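Local coordinates for protein folylpolyglutamate synthase/dihydrofolate synthase (Thermotoga maritima, PDB 1O5Z) that probably adds L-glutamate to dihydropteroate and extends tetrahydrofolate polyglutamate tails, spending ATP with magnesium as cofactor, at residues S173-V178 against G199-R204; I193-S198 against L217-D222; R370-R375 against E399-P404; T374-P379 against T418-L423. One frame throughout, in Å; residues are numbered along the deposited sequence.

Interaction 1. Residues S173-V178 against G199-R204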
# COMPACT_ATOMS: atom_id res chain seq x y z
N SER A 173 -6.61 10.04 -12.93
CA SER A 173 -7.20 8.97 -12.12
C SER A 173 -6.63 7.68 -12.69
O SER A 173 -6.63 7.46 -13.91
CB SER A 173 -8.72 8.94 -12.26
OG SER A 173 -9.27 10.21 -11.95
N THR A 174 -6.13 6.85 -11.79
CA THR A 174 -5.51 5.58 -12.16
C THR A 174 -6.26 4.45 -11.50
O THR A 174 -6.54 4.50 -10.29
CB THR A 174 -4.06 5.62 -11.70
OG1 THR A 174 -3.42 6.73 -12.35
CG2 THR A 174 -3.26 4.33 -12.14
N ILE A 175 -6.62 3.45 -12.29
CA ILE A 175 -7.12 2.20 -11.73
C ILE A 175 -6.15 1.09 -12.11
O ILE A 175 -6.15 0.59 -13.24
CB ILE A 175 -8.55 1.92 -12.21
CG1 ILE A 175 -9.47 3.07 -11.74
CG2 ILE A 175 -9.03 0.58 -11.63
CD1 ILE A 175 -10.86 3.08 -12.35
N VAL A 176 -5.29 0.74 -11.17
CA VAL A 176 -4.15 -0.09 -11.52
C VAL A 176 -4.65 -1.44 -12.05
O VAL A 176 -4.31 -1.85 -13.17
CB VAL A 176 -3.17 -0.30 -10.35
CG1 VAL A 176 -1.93 -1.10 -10.85
CG2 VAL A 176 -2.73 1.02 -9.71
N THR A 177 -5.47 -2.11 -11.22
CA THR A 177 -6.18 -3.33 -11.58
C THR A 177 -7.59 -3.40 -11.01
O THR A 177 -7.95 -2.69 -10.10
CB THR A 177 -5.42 -4.65 -11.11
OG1 THR A 177 -5.37 -4.79 -9.65
CG2 THR A 177 -3.95 -4.65 -11.64
N VAL A 178 -8.34 -4.34 -11.58
CA VAL A 178 -9.61 -4.77 -11.04
C VAL A 178 -9.60 -6.30 -10.94
O VAL A 178 -9.70 -6.99 -11.96
CB VAL A 178 -10.77 -4.30 -11.95
CG1 VAL A 178 -12.11 -4.80 -11.37
CG2 VAL A 178 -10.70 -2.76 -12.19
N GLY A 199 -15.73 4.88 -10.22
CA GLY A 199 -16.24 6.12 -9.58
C GLY A 199 -15.23 7.22 -9.32
O GLY A 199 -15.61 8.36 -8.99
N ILE A 200 -13.93 6.89 -9.41
CA ILE A 200 -12.84 7.89 -9.38
C ILE A 200 -12.52 8.50 -10.75
O ILE A 200 -11.63 9.36 -10.84
CB ILE A 200 -11.55 7.30 -8.74
CG1 ILE A 200 -10.77 6.40 -9.71
CG2 ILE A 200 -11.92 6.46 -7.49
CD1 ILE A 200 -9.32 6.14 -9.20
N ILE A 201 -13.19 8.05 -11.80
CA ILE A 201 -13.11 8.70 -13.11
C ILE A 201 -13.91 10.01 -13.08
O ILE A 201 -15.09 10.00 -12.74
CB ILE A 201 -13.62 7.81 -14.26
CG1 ILE A 201 -12.80 6.52 -14.34
CG2 ILE A 201 -13.53 8.58 -15.59
CD1 ILE A 201 -13.36 5.45 -15.31
N LYS A 202 -13.24 11.10 -13.47
CA LYS A 202 -13.76 12.45 -13.33
C LYS A 202 -13.79 13.13 -14.69
O LYS A 202 -13.01 12.80 -15.59
CB LYS A 202 -12.89 13.22 -12.36
CG LYS A 202 -12.92 12.69 -10.91
CD LYS A 202 -14.32 12.80 -10.27
CE LYS A 202 -14.43 11.96 -9.01
NZ LYS A 202 -13.27 12.13 -8.08
N GLU A 203 -14.71 14.09 -14.84
CA GLU A 203 -14.98 14.72 -16.11
C GLU A 203 -13.73 15.30 -16.76
O GLU A 203 -13.06 16.13 -16.19
CB GLU A 203 -16.01 15.84 -15.93
CG GLU A 203 -16.47 16.50 -17.22
CD GLU A 203 -17.41 15.66 -18.06
OE1 GLU A 203 -17.93 14.64 -17.53
OE2 GLU A 203 -17.62 16.02 -19.24
N ARG A 204 -13.43 14.84 -17.96
CA ARG A 204 -12.28 15.33 -18.71
C ARG A 204 -10.94 14.94 -18.12
O ARG A 204 -9.93 15.21 -18.71
CB ARG A 204 -12.34 16.85 -18.85
CG ARG A 204 -13.52 17.30 -19.62
CD ARG A 204 -13.24 17.40 -21.07
NE ARG A 204 -14.46 17.49 -21.84
CZ ARG A 204 -14.50 17.56 -23.16
NH1 ARG A 204 -13.36 17.57 -23.85
NH2 ARG A 204 -15.67 17.61 -23.80
O HOH W 1 -10.67 10.50 -14.57
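In the ATPase-like middle domain of this Mur-ligase relative, a P-loop type fold, strand 173-175 lies in the central sheet and the loop after helix 190-197 folds back over its beginning. Ser173 and Ile200 make the polar link. The serine hydroxyl, placed beside its own backbone N and anti to the carbonyl carbon (chi1 -55°), donates to the carbonyl of Ile200, with OG 2.7 Å from O. It arrives tilted 25° from the carbonyl plane. A small side chain suits this buried place, since its hydroxyl satisfies the carbonyl of Ile200 at little cost in bulk.

Beyond the serine the contact is aliphatic. Ile200 sends CG1 and CD1 to the strand: CD1 lies 3.4 Å from Thr174 O and 4.0 Å from Ile175 CG1, the two isoleucines crossing at a slant. CG1 of Ile200 sits between backbone N and carbonyl carbon (chi1 78°), a cramped setting for a branched residue. Ile175 CD1 also reaches Ile201, coming within 4.4 Å of its CG1. Branched apolar residues belong here because helix 214-227 closes over the same patch, with Met220 against Ile175 and Val223 against Ile201. Thr174 points to the other side, where its hydroxyl bonds Thr282, while the amine of Lys202 is held by Val168 O and Asn166 OD1.

One water completes the polar end: it donates to Ser173 OG at 3.0 Å and accepts from the backbone N of Lys202 at 2.9 Å.

Interaction 2. Residues I193-S198 against L217-D222. With SO4 (sulfate ion), chain B.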
# COMPACT_ATOMS: atom_id res chain seq x y z
N ILE A 193 -17.29 -4.73 -9.19
CA ILE A 193 -16.04 -4.21 -8.64
C ILE A 193 -15.48 -3.11 -9.55
O ILE A 193 -15.14 -2.03 -9.11
CB ILE A 193 -15.02 -5.38 -8.48
CG1 ILE A 193 -15.51 -6.38 -7.41
CG2 ILE A 193 -13.60 -4.82 -8.12
CD1 ILE A 193 -14.92 -7.76 -7.52
N ALA A 194 -15.37 -3.43 -10.83
CA ALA A 194 -14.97 -2.47 -11.86
C ALA A 194 -15.79 -1.20 -11.80
O ALA A 194 -15.26 -0.13 -11.97
CB ALA A 194 -15.08 -3.10 -13.27
N TRP A 195 -17.07 -1.32 -11.54
CA TRP A 195 -17.90 -0.13 -11.48
C TRP A 195 -17.59 0.77 -10.29
O TRP A 195 -17.42 1.97 -10.43
CB TRP A 195 -19.37 -0.53 -11.46
CG TRP A 195 -20.17 0.58 -11.83
CD1 TRP A 195 -20.27 1.15 -13.09
CD2 TRP A 195 -20.97 1.34 -10.98
NE1 TRP A 195 -21.11 2.24 -13.04
CE2 TRP A 195 -21.56 2.37 -11.76
CE3 TRP A 195 -21.28 1.25 -9.63
CZ2 TRP A 195 -22.43 3.29 -11.23
CZ3 TRP A 195 -22.13 2.17 -9.09
CH2 TRP A 195 -22.71 3.18 -9.90
N GLU A 196 -17.52 0.16 -9.11
CA GLU A 196 -17.12 0.86 -7.87
C GLU A 196 -15.81 1.64 -8.07
O GLU A 196 -15.69 2.82 -7.73
CB GLU A 196 -17.04 -0.16 -6.71
CG GLU A 196 -17.04 0.41 -5.29
CD GLU A 196 -18.34 1.17 -4.91
OE1 GLU A 196 -19.37 1.04 -5.65
OE2 GLU A 196 -18.34 1.88 -3.86
N LYS A 197 -14.83 0.96 -8.66
CA LYS A 197 -13.54 1.57 -8.94
C LYS A 197 -13.58 2.70 -9.98
O LYS A 197 -12.84 3.67 -9.88
CB LYS A 197 -12.53 0.48 -9.39
CG LYS A 197 -12.20 -0.42 -8.27
CD LYS A 197 -10.87 -1.07 -8.33
CE LYS A 197 -10.80 -2.21 -7.29
NZ LYS A 197 -11.49 -1.98 -6.00
N SER A 198 -14.43 2.58 -11.00
CA SER A 198 -14.49 3.65 -11.96
C SER A 198 -15.25 4.87 -11.48
O SER A 198 -15.35 5.82 -12.25
CB SER A 198 -14.95 3.19 -13.36
OG SER A 198 -15.71 2.04 -13.30
N LEU A 217 -12.51 -3.59 -18.36
CA LEU A 217 -12.17 -2.47 -19.24
C LEU A 217 -13.44 -1.90 -19.87
O LEU A 217 -13.57 -0.69 -20.00
CB LEU A 217 -11.20 -2.91 -20.32
CG LEU A 217 -9.82 -3.34 -19.86
CD1 LEU A 217 -9.09 -4.03 -21.01
CD2 LEU A 217 -9.01 -2.16 -19.42
N LYS A 218 -14.38 -2.78 -20.22
CA LYS A 218 -15.67 -2.37 -20.77
C LYS A 218 -16.37 -1.33 -19.86
O LYS A 218 -16.86 -0.31 -20.32
CB LYS A 218 -16.56 -3.61 -21.04
CG LYS A 218 -16.18 -4.40 -22.32
CD LYS A 218 -16.75 -5.88 -22.44
CE LYS A 218 -16.73 -6.33 -23.92
NZ LYS A 218 -16.54 -7.82 -24.23
N VAL A 219 -16.37 -1.58 -18.56
CA VAL A 219 -16.98 -0.64 -17.64
C VAL A 219 -16.23 0.70 -17.67
O VAL A 219 -16.84 1.76 -17.84
CB VAL A 219 -17.00 -1.21 -16.19
CG1 VAL A 219 -17.65 -0.20 -15.23
CG2 VAL A 219 -17.68 -2.56 -16.14
N MET A 220 -14.92 0.63 -17.49
CA MET A 220 -14.08 1.82 -17.45
C MET A 220 -14.18 2.59 -18.76
O MET A 220 -14.21 3.81 -18.74
CB MET A 220 -12.62 1.47 -17.17
CG MET A 220 -12.42 0.78 -15.83
SD MET A 220 -10.70 0.52 -15.34
CE MET A 220 -10.30 -1.05 -16.09
N GLU A 221 -14.22 1.88 -19.88
CA GLU A 221 -14.41 2.50 -21.18
C GLU A 221 -15.70 3.29 -21.22
O GLU A 221 -15.71 4.43 -21.69
CB GLU A 221 -14.45 1.45 -22.31
CG GLU A 221 -13.08 0.90 -22.66
CD GLU A 221 -13.13 -0.42 -23.44
OE1 GLU A 221 -14.20 -0.78 -24.00
OE2 GLU A 221 -12.10 -1.11 -23.48
N ASP A 222 -16.78 2.66 -20.76
CA ASP A 222 -18.09 3.29 -20.77
C ASP A 222 -18.10 4.53 -19.88
O ASP A 222 -18.59 5.57 -20.29
CB ASP A 222 -19.18 2.29 -20.36
CG ASP A 222 -19.36 1.17 -21.39
OD1 ASP A 222 -20.49 0.66 -21.57
OD2 ASP A 222 -18.42 0.74 -22.10
S SO4 B . -9.95 -2.23 -3.12
O1 SO4 B . -9.32 -1.80 -1.87
O2 SO4 B . -9.50 -3.59 -3.43
O3 SO4 B . -9.54 -1.27 -4.15
O4 SO4 B . -11.40 -2.19 -3.04
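Val219 meets Ala194, Trp195 and Ser198 with its two methyl branches turned to different neighbours. CG1, anti to the valine's backbone N (chi1 -180°), reaches the indole and the serine, while CG2 rests on the alanine methyl, 3.9 Å from Ala194 CB. The tryptophan presents an edge: its CD1 is 3.6 Å from Val219 CG1, which lies near the ring plane, and the two side chains cross at about a right angle. CG of Trp195 is anti to the backbone N (chi1 -161°). The indole lies at the exposed border of the contact, and Arg161 makes a cation-pi interaction with it.

Helices 190-197 and 214-227 of the P-loop type middle domain are joined here, beside the central sheet. Alanine fits on the first helix because its single methyl lets the second come close, and the two branches of the beta-branched valine can touch methyl, indole and hydroxyl at once. Met220, the next residue, takes the sheet side, against Leu207 and Thr209 of strand 207-209; its CG is 4.3 Å from Ser198 CB.

Ser198 has a mixed role. Its OG lies 3.5 Å from Val219 CG1, yet the hydroxyl donates back to Ala194 O at 2.6 Å, tilted 29° from the carbonyl plane. Ser198 N bonds the same oxygen from the opposite face. Lys197 leads away from this packing, and its NZ donates to O3 of a sulfate ion at 2.8 Å, a group also bound by Gly159 N and probably derived from the crystallisation liquor.

Interaction 3. Residues R370-R375 against E399-P404. With SO4 (sulfate ion), chain E.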
# COMPACT_ATOMS: atom_id res chain seq x y z
N ARG A 370 13.61 -25.11 6.50
CA ARG A 370 13.36 -24.98 7.91
C ARG A 370 12.13 -24.14 8.10
O ARG A 370 11.97 -23.10 7.43
CB ARG A 370 14.55 -24.31 8.58
CG ARG A 370 14.45 -24.19 10.09
CD ARG A 370 15.66 -23.54 10.69
NE ARG A 370 15.51 -23.33 12.13
CZ ARG A 370 16.21 -22.46 12.82
NH1 ARG A 370 17.08 -21.70 12.21
NH2 ARG A 370 16.01 -22.32 14.12
N VAL A 371 11.24 -24.61 8.98
CA VAL A 371 9.97 -23.98 9.23
C VAL A 371 9.84 -23.74 10.73
O VAL A 371 10.01 -24.64 11.56
CB VAL A 371 8.78 -24.78 8.66
CG1 VAL A 371 7.44 -24.08 8.96
CG2 VAL A 371 8.94 -25.00 7.15
N ILE A 372 9.59 -22.48 11.04
CA ILE A 372 9.40 -21.99 12.37
C ILE A 372 8.04 -21.29 12.41
O ILE A 372 7.82 -20.35 11.70
CB ILE A 372 10.49 -20.97 12.71
CG1 ILE A 372 11.88 -21.58 12.54
CG2 ILE A 372 10.26 -20.44 14.13
CD1 ILE A 372 12.97 -20.54 12.64
N VAL A 373 7.15 -21.80 13.26
CA VAL A 373 5.87 -21.20 13.50
C VAL A 373 6.11 -20.31 14.71
O VAL A 373 6.77 -20.70 15.68
CB VAL A 373 4.80 -22.26 13.85
CG1 VAL A 373 3.44 -21.62 14.05
CG2 VAL A 373 4.73 -23.35 12.75
N THR A 374 5.52 -19.13 14.66
CA THR A 374 5.70 -18.14 15.72
C THR A 374 4.37 -17.52 16.06
O THR A 374 3.40 -17.75 15.34
CB THR A 374 6.71 -17.09 15.25
OG1 THR A 374 7.12 -16.34 16.37
CG2 THR A 374 6.12 -16.08 14.28
N ARG A 375 4.28 -16.80 17.16
CA ARG A 375 3.01 -16.12 17.50
C ARG A 375 2.90 -14.73 16.89
O ARG A 375 3.73 -13.90 17.16
CB ARG A 375 2.87 -15.93 18.99
CG ARG A 375 2.80 -17.14 19.75
CD ARG A 375 2.50 -16.85 21.15
NE ARG A 375 1.14 -16.38 21.28
CZ ARG A 375 0.12 -17.14 21.64
NH1 ARG A 375 0.30 -18.43 21.89
NH2 ARG A 375 -1.09 -16.61 21.73
N GLU A 399 9.43 -26.16 13.95
CA GLU A 399 9.83 -25.64 15.26
C GLU A 399 8.84 -24.59 15.64
O GLU A 399 8.21 -24.01 14.79
CB GLU A 399 11.22 -25.02 15.26
CG GLU A 399 12.25 -25.83 14.52
CD GLU A 399 13.53 -25.08 14.28
OE1 GLU A 399 13.88 -24.21 15.10
OE2 GLU A 399 14.19 -25.40 13.26
N VAL A 400 8.73 -24.36 16.93
CA VAL A 400 7.90 -23.32 17.47
C VAL A 400 8.81 -22.40 18.20
O VAL A 400 9.44 -22.80 19.17
CB VAL A 400 6.83 -23.86 18.43
CG1 VAL A 400 5.88 -22.72 18.86
CG2 VAL A 400 6.06 -25.02 17.79
N ILE A 401 8.91 -21.18 17.70
CA ILE A 401 9.62 -20.12 18.44
C ILE A 401 8.62 -19.00 18.56
O ILE A 401 8.32 -18.28 17.58
CB ILE A 401 10.89 -19.62 17.73
CG1 ILE A 401 11.86 -20.77 17.43
CG2 ILE A 401 11.58 -18.60 18.60
CD1 ILE A 401 13.09 -20.32 16.68
N GLU A 402 8.08 -18.88 19.76
CA GLU A 402 6.90 -18.07 19.97
C GLU A 402 7.11 -16.56 19.78
O GLU A 402 6.29 -15.89 19.17
CB GLU A 402 6.30 -18.43 21.31
CG GLU A 402 5.72 -19.82 21.22
CD GLU A 402 4.62 -20.03 22.24
OE1 GLU A 402 4.28 -19.04 22.94
OE2 GLU A 402 4.08 -21.17 22.31
N ASP A 403 8.23 -16.05 20.30
CA ASP A 403 8.65 -14.69 20.05
C ASP A 403 9.20 -14.59 18.65
O ASP A 403 10.24 -15.19 18.37
CB ASP A 403 9.75 -14.27 21.02
CG ASP A 403 10.32 -12.89 20.73
OD1 ASP A 403 9.75 -12.10 19.94
OD2 ASP A 403 11.37 -12.50 21.27
N PRO A 404 8.54 -13.82 17.78
CA PRO A 404 8.96 -13.77 16.37
C PRO A 404 10.33 -13.14 16.15
O PRO A 404 10.91 -13.34 15.12
CB PRO A 404 7.85 -12.94 15.70
CG PRO A 404 7.18 -12.19 16.75
CD PRO A 404 7.30 -13.03 18.01
S SO4 E . -3.48 -19.60 22.30
O1 SO4 E . -2.86 -19.28 21.01
O2 SO4 E . -2.42 -20.28 23.06
O3 SO4 E . -4.52 -20.61 22.06
O4 SO4 E . -4.06 -18.35 22.84
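Arg370 reaches across to Glu399 with a chain that is straight from CG to NE. Beyond CB, CG is set anti to the backbone N (chi1 -177°) and comes 3.4 Å from Glu399 OE2; CD follows the same oxygen. NE then donates to OE2 at 2.7 Å and NH2 to Glu399 OE1 at 3.0 Å. This is a side-on, two-nitrogen salt bridge, both oxygens being met on their syn sides, with guanidinium and carboxylate planes only 24° apart. The remaining nitrogen, NH1, bonds Ser410 O, and Ile372 CD1 lies over one face of the guanidinium near its rim. A long flexible cation suits this partly exposed sheet margin, because it can span to a carboxylate on the neighbouring strand.

Those strands, 370-373 and 399-400, are parallel neighbours joined through helix 384-394 in a beta-alpha-beta crossover of the glutamate ligase domain, and 399-400 is the outermost strand on that side. Their backbone ladder runs from Glu399 N to Val371 O, Val373 N to Glu399 O and Ile401 N to Val373 O. Ile372 and Ile401 put apolar branches together on the salt-bridge side, Ile372 CG2 lying 3.7 Å from Ile401 CG1.

Past the strand ends, Thr374 OG1 lies anti to its backbone N (chi1 -166°) and donates to Ile401 O at 2.6 Å, in the carbonyl plane. Arg375 N bonds Glu402 O. The Arg375 and Glu402 side chains run side by side the same way, Arg375 CD 3.3 Å from Glu402 OE1, while NH1 and NH2 of the arginine make weak bonds to a sulfate.

Interaction 4. Residues T374-P379 against T418-L423. With SO4 (sulfate ion), chain D; SO4 (sulfate ion), chain E.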
# COMPACT_ATOMS: atom_id res chain seq x y z
N THR A 374 5.52 -19.13 14.66
CA THR A 374 5.70 -18.14 15.72
C THR A 374 4.37 -17.52 16.06
O THR A 374 3.40 -17.75 15.34
CB THR A 374 6.71 -17.09 15.25
OG1 THR A 374 7.12 -16.34 16.37
CG2 THR A 374 6.12 -16.08 14.28
N ARG A 375 4.28 -16.80 17.16
CA ARG A 375 3.01 -16.12 17.50
C ARG A 375 2.90 -14.73 16.89
O ARG A 375 3.73 -13.90 17.16
CB ARG A 375 2.87 -15.93 18.99
CG ARG A 375 2.80 -17.14 19.75
CD ARG A 375 2.50 -16.85 21.15
NE ARG A 375 1.14 -16.38 21.28
CZ ARG A 375 0.12 -17.14 21.64
NH1 ARG A 375 0.30 -18.43 21.89
NH2 ARG A 375 -1.09 -16.61 21.73
N VAL A 376 1.84 -14.46 16.13
CA VAL A 376 1.52 -13.09 15.76
C VAL A 376 1.41 -12.20 17.01
O VAL A 376 0.68 -12.50 17.96
CB VAL A 376 0.23 -13.00 14.97
CG1 VAL A 376 -0.05 -11.56 14.60
CG2 VAL A 376 0.31 -13.86 13.70
N PRO A 377 2.18 -11.11 17.00
CA PRO A 377 2.25 -10.18 18.11
C PRO A 377 1.05 -9.21 18.04
O PRO A 377 1.06 -8.14 17.31
CB PRO A 377 3.58 -9.47 17.87
CG PRO A 377 3.70 -9.42 16.41
CD PRO A 377 3.09 -10.70 15.90
N SER A 378 -0.00 -9.65 18.73
CA SER A 378 -1.30 -9.01 18.67
C SER A 378 -2.18 -9.75 19.64
O SER A 378 -2.14 -10.98 19.70
CB SER A 378 -1.90 -9.12 17.27
OG SER A 378 -3.23 -8.63 17.26
N PRO A 379 -2.98 -9.01 20.40
CA PRO A 379 -3.95 -9.63 21.30
C PRO A 379 -5.01 -10.40 20.53
O PRO A 379 -5.75 -11.18 21.12
CB PRO A 379 -4.57 -8.43 22.06
CG PRO A 379 -3.67 -7.23 21.77
CD PRO A 379 -3.04 -7.53 20.45
N THR A 418 6.25 -14.24 7.08
CA THR A 418 4.96 -14.11 6.46
C THR A 418 3.83 -14.72 7.30
O THR A 418 4.05 -15.27 8.35
CB THR A 418 5.08 -14.77 5.03
OG1 THR A 418 3.92 -14.47 4.28
CG2 THR A 418 5.10 -16.29 5.04
N GLY A 419 2.60 -14.60 6.83
CA GLY A 419 1.44 -15.17 7.50
C GLY A 419 0.45 -14.13 7.96
O GLY A 419 -0.73 -14.42 8.06
N SER A 420 0.95 -12.93 8.20
CA SER A 420 0.23 -11.89 8.94
C SER A 420 0.93 -10.57 8.72
O SER A 420 2.13 -10.50 8.85
CB SER A 420 0.27 -12.21 10.43
OG SER A 420 -0.04 -11.09 11.24
N LEU A 421 0.16 -9.54 8.35
CA LEU A 421 0.63 -8.16 8.25
C LEU A 421 1.11 -7.58 9.57
O LEU A 421 2.09 -6.87 9.61
CB LEU A 421 -0.50 -7.31 7.72
CG LEU A 421 -0.78 -7.55 6.23
CD1 LEU A 421 -2.01 -6.84 5.77
CD2 LEU A 421 0.40 -7.05 5.40
N PHE A 422 0.38 -7.87 10.66
CA PHE A 422 0.84 -7.57 12.03
C PHE A 422 2.23 -8.14 12.26
O PHE A 422 3.12 -7.43 12.66
CB PHE A 422 -0.08 -8.19 13.06
CG PHE A 422 -1.22 -7.35 13.43
CD1 PHE A 422 -2.53 -7.79 13.23
CD2 PHE A 422 -1.01 -6.12 14.02
CE1 PHE A 422 -3.66 -6.99 13.60
CE2 PHE A 422 -2.13 -5.29 14.39
CZ PHE A 422 -3.46 -5.74 14.18
N LEU A 423 2.40 -9.43 12.00
CA LEU A 423 3.70 -10.06 12.13
C LEU A 423 4.77 -9.34 11.28
O LEU A 423 5.85 -8.97 11.77
CB LEU A 423 3.63 -11.52 11.72
CG LEU A 423 4.99 -12.23 11.73
CD1 LEU A 423 5.53 -12.33 13.19
CD2 LEU A 423 4.88 -13.56 11.09
S SO4 D . -3.15 -10.03 9.77
O1 SO4 D . -2.80 -11.25 10.47
O2 SO4 D . -4.57 -9.75 9.90
O3 SO4 D . -2.45 -8.91 10.35
O4 SO4 D . -2.76 -10.21 8.37
S SO4 E . -3.48 -19.60 22.30
O1 SO4 E . -2.86 -19.28 21.01
O2 SO4 E . -2.42 -20.28 23.06
O3 SO4 E . -4.52 -20.61 22.06
O4 SO4 E . -4.06 -18.35 22.84
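Ser420 OG and Phe422 CB both lie against one methyl of Val376, whose CG1 is 3.4 Å from the serine oxygen and 3.7 Å from the phenylalanine carbon; the other methyl, CG2, rests against Ser420 CB. Pro377 follows, its CD 4.0 Å from Leu423 CD1, the ring and the leucine chain crossing at about a right angle. The same leucine methyl meets Thr374 CG2 tip to tip. Ser378 sets its OG over one face of the Phe422 ring, toward the rim and 4.0 Å from CE1; its hydroxyl is also bonded to Arg380 N. The loop thus meets the helix start mainly by apolar packing, with no hydrogen bond between the two segments. Compact, rigid residues such as valine and proline suit a loop that must lie against the first turn of a helix.

The next shell is the start of helix 421-433 in the glutamate ligase domain, which receives the loop leaving strand 370-373. Ser420 is its N-cap: OG, anti to the serine's own N (chi1 162°), accepts from Leu423 N at 3.0 Å in a nearly straight bond (177°). Pro404 of helix 404-409 packs against both Thr374 and Leu423, so three elements meet at the leucine.

A sulfate ion, probably from the crystallisation liquor, occupies the helix end. Ser420 OG donates to sulfate O1 at 2.9 Å. Leu421 N donates to sulfate O4, and Phe422 N to sulfate O3. Ser420 OG therefore works in both directions, as acceptor for the helix and donor to the anion. Two backbone N-H groups at a helix N-terminus would be expected to favour a negative charge there.

In the fold
Interactions 1 and 2 belong to the middle domain and interactions 3 and 4 to the glutamate ligase domain, on opposite sides of the chain's centre; the centres of 1 and 3 are about 43 Å apart. The first two are buried and abut: Ile175 and Val178 of 173-178 pack on helix 190-197. Both are mainly apolar; the serine bond crosses the contact in interaction 1 but stays within 193-198 in interaction 2. Interactions 3 and 4 are partly buried, share Thr374 and Arg375, and touch through Pro404 and Leu423. Their chemistry diverges: 3 extends a sheet margin by backbone bonds and a salt bridge, whereas 4 seats a loop on a capped helix start.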